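Transcriptional regulator, MarR family (Silicibacter pomeroyi DSS-3, PDB 3BJ6) probably binds DNA as a dimeric winged helix-turn-helix transcription factor of the MarR family. Local coordinates at residues A44-L49 with Y98-R103; V40-I45 with Q76-A81. All coordinates share one frame; numbering follows the deposited sequence.

Interaction 1 (A44-L49 with Y98-R103)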
# COMPACT_ATOMS: atom_id res chain seq x y z
N ALA A 44 -7.02 10.06 10.84
CA ALA A 44 -5.70 9.54 11.27
C ALA A 44 -5.22 10.33 12.50
O ALA A 44 -4.73 9.75 13.47
CB ALA A 44 -4.66 9.69 10.11
N ILE A 45 -5.37 11.65 12.47
CA ILE A 45 -4.97 12.51 13.62
C ILE A 45 -5.86 12.26 14.85
O ILE A 45 -5.35 12.16 15.97
CB ILE A 45 -4.90 14.02 13.23
CG1 ILE A 45 -3.50 14.35 12.64
CG2 ILE A 45 -5.12 14.95 14.44
CD1 ILE A 45 -3.24 13.65 11.37
N LEU A 46 -7.18 12.16 14.66
CA LEU A 46 -8.07 11.84 15.79
C LEU A 46 -7.71 10.50 16.40
O LEU A 46 -7.71 10.32 17.63
CB LEU A 46 -9.56 11.87 15.36
CG LEU A 46 -10.05 13.20 14.74
CD1 LEU A 46 -11.52 13.06 14.26
CD2 LEU A 46 -9.93 14.35 15.76
N GLU A 47 -7.42 9.53 15.56
CA GLU A 47 -7.05 8.20 16.06
C GLU A 47 -5.75 8.29 16.84
O GLU A 47 -5.66 7.74 17.92
CB GLU A 47 -6.94 7.16 14.94
CG GLU A 47 -6.43 5.80 15.42
CD GLU A 47 -6.31 4.74 14.29
OE1 GLU A 47 -5.95 5.10 13.13
OE2 GLU A 47 -6.51 3.55 14.59
N GLY A 48 -4.75 8.98 16.29
CA GLY A 48 -3.49 9.20 17.00
C GLY A 48 -3.67 9.82 18.38
O GLY A 48 -3.08 9.35 19.35
N LEU A 49 -4.51 10.86 18.49
CA LEU A 49 -4.74 11.51 19.79
C LEU A 49 -5.60 10.68 20.73
O LEU A 49 -5.51 10.82 21.95
CB LEU A 49 -5.35 12.91 19.60
CG LEU A 49 -4.33 13.86 18.95
CD1 LEU A 49 -4.99 15.19 18.47
CD2 LEU A 49 -3.16 14.18 19.91
N TYR A 98 -1.73 18.32 22.50
CA TYR A 98 -3.12 18.28 22.01
C TYR A 98 -3.95 17.16 22.60
O TYR A 98 -3.44 16.06 22.82
CB TYR A 98 -3.15 18.12 20.48
CG TYR A 98 -2.45 19.23 19.78
CD1 TYR A 98 -3.12 20.41 19.45
CD2 TYR A 98 -1.07 19.14 19.49
CE1 TYR A 98 -2.48 21.45 18.81
CE2 TYR A 98 -0.40 20.18 18.85
CZ TYR A 98 -1.12 21.33 18.53
OH TYR A 98 -0.47 22.34 17.89
N TRP A 99 -5.25 17.44 22.76
CA TRP A 99 -6.21 16.47 23.27
C TRP A 99 -7.47 16.49 22.45
O TRP A 99 -7.90 17.56 22.05
CB TRP A 99 -6.62 16.83 24.70
CG TRP A 99 -5.65 16.36 25.78
CD1 TRP A 99 -5.77 15.25 26.57
CD2 TRP A 99 -4.45 17.00 26.19
NE1 TRP A 99 -4.71 15.16 27.45
CE2 TRP A 99 -3.89 16.23 27.24
CE3 TRP A 99 -3.79 18.16 25.77
CZ2 TRP A 99 -2.70 16.59 27.87
CZ3 TRP A 99 -2.62 18.51 26.40
CH2 TRP A 99 -2.07 17.72 27.44
N LEU A 100 -8.11 15.34 22.27
CA LEU A 100 -9.46 15.32 21.70
C LEU A 100 -10.43 16.14 22.58
O LEU A 100 -10.29 16.14 23.82
CB LEU A 100 -9.99 13.88 21.60
CG LEU A 100 -9.27 12.96 20.60
CD1 LEU A 100 -9.62 11.51 20.84
CD2 LEU A 100 -9.62 13.38 19.15
N THR A 101 -11.37 16.83 21.95
CA THR A 101 -12.51 17.38 22.68
C THR A 101 -13.58 16.28 22.78
O THR A 101 -13.44 15.24 22.13
CB THR A 101 -13.12 18.58 21.94
OG1 THR A 101 -13.58 18.16 20.65
CG2 THR A 101 -12.11 19.71 21.79
N PRO A 102 -14.62 16.47 23.63
CA PRO A 102 -15.70 15.47 23.65
C PRO A 102 -16.31 15.19 22.25
O PRO A 102 -16.59 14.04 21.95
CB PRO A 102 -16.73 16.08 24.62
CG PRO A 102 -15.88 16.91 25.58
CD PRO A 102 -14.82 17.53 24.65
N ARG A 103 -16.48 16.22 21.43
CA ARG A 103 -16.93 16.01 20.02
C ARG A 103 -15.95 15.17 19.19
O ARG A 103 -16.36 14.25 18.47
CB ARG A 103 -17.19 17.37 19.32
CG ARG A 103 -17.80 17.27 17.90
CD ARG A 103 -19.10 16.41 17.85
NE ARG A 103 -19.55 16.21 16.47
CZ ARG A 103 -20.21 15.13 16.02
NH1 ARG A 103 -20.51 14.12 16.84
NH2 ARG A 103 -20.55 15.06 14.73
O HOH W 1 -6.85 13.01 23.32
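Leu100 leans over the side of helix 44-49 and meets two of its residues through different parts of one isobutyl group. Its CD2 methyl comes to 3.5 Å from CD2 of Leu46, methyl against methyl, with the two side chains crossing at about a right angle. Nearer the backbone, CG of Leu100 rests 4.0 Å from CB of Leu49. The other methyl, CD1 of Leu100, lies 3.9 Å from the carbonyl O of Leu46. With CG anti to the carbonyl carbon (chi1 -68°), Leu100 brings its branched end closer to the helix than the first bond of the side chain alone would suggest.

Leu49 spends its two methyls on Tyr98. Both sit over CB of Tyr98, and CD2 of Leu49 also approaches the Tyr98 carbonyl O at 3.5 Å; the phenol ring leaves the helix and touches Leu75 of helix 68-80. Trimming Leu100 to an alanine would probably leave CD2 of Leu46 without this methyl partner and open a gap beside CB of Leu49.

One polar link accompanies these apolar contacts: a water donates to Leu49 O at 2.9 Å and accepts from Leu100 N at 2.8 Å, joining helix to strand where the two backbones do not bond directly. Farther out, Ile84 of the neighbouring strand touches Leu46, Leu49 and Tyr98, and Ile107 and Ile108 of helix 102-123 cover Leu46. Strand 97-100 belongs to the three-stranded antiparallel sheet of a winged helix-turn-helix domain, here packed on helix 40-51. Helix 44-49 crosses strand 98-100 at 98°, and the chemistry implies a seam cohering chiefly through leucine methyls, with the water satisfying a carbonyl and an amide that the crossing keeps apart.

Interaction 2 (V40-I45 with Q76-A81)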
# COMPACT_ATOMS: atom_id res chain seq x y z
N VAL A 40 -10.17 11.40 5.71
CA VAL A 40 -9.30 10.28 6.11
C VAL A 40 -8.09 10.78 6.88
O VAL A 40 -7.68 10.17 7.87
CB VAL A 40 -8.85 9.43 4.90
CG1 VAL A 40 -8.02 8.20 5.34
CG2 VAL A 40 -10.05 8.95 4.15
N GLY A 41 -7.51 11.89 6.41
CA GLY A 41 -6.36 12.50 7.08
C GLY A 41 -6.76 12.96 8.49
O GLY A 41 -6.03 12.73 9.43
N GLN A 42 -7.91 13.63 8.61
CA GLN A 42 -8.40 14.05 9.92
C GLN A 42 -8.64 12.88 10.89
O GLN A 42 -8.27 12.95 12.05
CB GLN A 42 -9.66 14.92 9.78
CG GLN A 42 -9.37 16.25 9.04
CD GLN A 42 -10.66 16.92 8.50
OE1 GLN A 42 -11.77 16.42 8.68
NE2 GLN A 42 -10.49 18.06 7.81
N ARG A 43 -9.27 11.80 10.39
CA ARG A 43 -9.42 10.55 11.12
C ARG A 43 -8.07 10.05 11.66
O ARG A 43 -8.01 9.63 12.79
CB ARG A 43 -10.03 9.48 10.21
CG ARG A 43 -10.13 8.08 10.82
CD ARG A 43 -10.11 6.99 9.74
NE ARG A 43 -10.06 5.67 10.39
CZ ARG A 43 -8.98 5.14 10.96
NH1 ARG A 43 -7.81 5.77 10.93
NH2 ARG A 43 -9.08 3.96 11.55
N ALA A 44 -7.02 10.06 10.84
CA ALA A 44 -5.70 9.54 11.27
C ALA A 44 -5.22 10.33 12.50
O ALA A 44 -4.73 9.75 13.47
CB ALA A 44 -4.66 9.69 10.11
N ILE A 45 -5.37 11.65 12.47
CA ILE A 45 -4.97 12.51 13.62
C ILE A 45 -5.86 12.26 14.85
O ILE A 45 -5.35 12.16 15.97
CB ILE A 45 -4.90 14.02 13.23
CG1 ILE A 45 -3.50 14.35 12.64
CG2 ILE A 45 -5.12 14.95 14.44
CD1 ILE A 45 -3.24 13.65 11.37
N GLN A 76 -4.62 21.79 12.26
CA GLN A 76 -5.38 23.04 12.12
C GLN A 76 -6.84 22.80 11.71
O GLN A 76 -7.73 23.40 12.23
CB GLN A 76 -4.67 23.98 11.15
CG GLN A 76 -3.31 24.47 11.76
CD GLN A 76 -2.51 25.31 10.79
OE1 GLN A 76 -2.72 26.52 10.69
NE2 GLN A 76 -1.60 24.68 10.06
N GLU A 77 -7.04 21.88 10.78
CA GLU A 77 -8.39 21.55 10.33
C GLU A 77 -9.24 21.02 11.48
O GLU A 77 -10.38 21.46 11.67
CB GLU A 77 -8.31 20.54 9.20
CG GLU A 77 -7.69 21.05 7.90
CD GLU A 77 -7.47 19.94 6.86
OE1 GLU A 77 -7.76 18.75 7.14
OE2 GLU A 77 -6.98 20.25 5.74
N VAL A 78 -8.70 20.08 12.25
CA VAL A 78 -9.51 19.48 13.33
C VAL A 78 -9.69 20.45 14.51
O VAL A 78 -10.71 20.42 15.19
CB VAL A 78 -9.03 18.07 13.79
CG1 VAL A 78 -9.16 17.07 12.60
CG2 VAL A 78 -7.59 18.08 14.30
N GLN A 79 -8.73 21.34 14.72
CA GLN A 79 -8.87 22.30 15.79
C GLN A 79 -9.91 23.35 15.43
O GLN A 79 -10.74 23.71 16.25
CB GLN A 79 -7.53 22.96 16.08
CG GLN A 79 -7.55 23.81 17.33
CD GLN A 79 -6.17 24.40 17.63
OE1 GLN A 79 -5.86 24.68 18.77
NE2 GLN A 79 -5.35 24.59 16.57
N ARG A 80 -9.85 23.83 14.20
CA ARG A 80 -10.84 24.75 13.67
C ARG A 80 -12.23 24.12 13.73
O ARG A 80 -13.22 24.82 13.96
CB ARG A 80 -10.45 25.07 12.21
CG ARG A 80 -11.34 26.10 11.53
CD ARG A 80 -10.86 26.50 10.10
NE ARG A 80 -9.43 26.33 9.85
CZ ARG A 80 -8.92 25.55 8.88
NH1 ARG A 80 -9.75 24.87 8.07
NH2 ARG A 80 -7.58 25.45 8.71
N ALA A 81 -12.33 22.81 13.53
CA ALA A 81 -13.64 22.13 13.60
C ALA A 81 -14.08 21.84 15.04
O ALA A 81 -15.17 21.30 15.27
CB ALA A 81 -13.65 20.84 12.74
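The polar part of this contact is a single hydrogen bond between Gln42 and Glu77. NE2 of Gln42 donates to OE1 of Glu77 at 2.9 Å, and the bond is nearly straight, 164° at the hydrogen. The acceptor lies close to the amide plane of Gln42, yet the donor arrives from above the carboxylate, 49° out of its plane. The two flat groups are turned almost perpendicular to each other. The other atom of the same amide is also held: OE1 of Gln42 accepts from the backbone N of Thr39, just ahead of the helix. Held by both amide atoms, the group has its rotation largely fixed, with the NH2 presented to Glu77.

Apolar contacts lie beside this bond. The aliphatic stem of Gln42 slides past Val78 in the opposite direction, its CB 3.6 Å and its CG 3.7 Å from Val78 CG1. That methyl stands anti to the carbonyl carbon of Val78, which carries it to the Gln42 stem, while CG2 of Val78, the second branch, is left to meet CG2 of Ile45 at 4.0 Å. One valine therefore serves two residues a helical turn apart, a methyl for each. Ile74 of the same helix also touches both Gln42 and Ile45, and Val78 also touches Ile84 of strand 84-87.

The segment axes pass 10.1 Å apart at 82°, so the contact is confined to a short patch, nearest in backbone at Gln42 and Val78. Such a near-perpendicular meeting of helix 40-51 with the C-terminal end of helix 68-80 belongs to the winged helix-turn-helix fold, in which helix 68-80, by its place in the MarR family fold, is probably the DNA-recognition helix.

Overall arrangement
Both interactions start from helix 40-51, overlapping at Ala44 and Ile45, and their centres lie 8 Å apart on the same side of the chain's centre. Along the sequence the helix comes first, then the end of helix 68-80 used by interaction 2, and last strand 97-100 with the start of helix 102-123, used by interaction 1. The two patches join where Leu46 CD2 lies 4.2 Å from Val78 CG1. Helix 40-51 thus ties the probable recognition helix and the three-stranded sheet that carries the wing hairpin into one core, a worked example of how a winged helix-turn-helix unit can hold its presumed DNA-reading parts in a set relation.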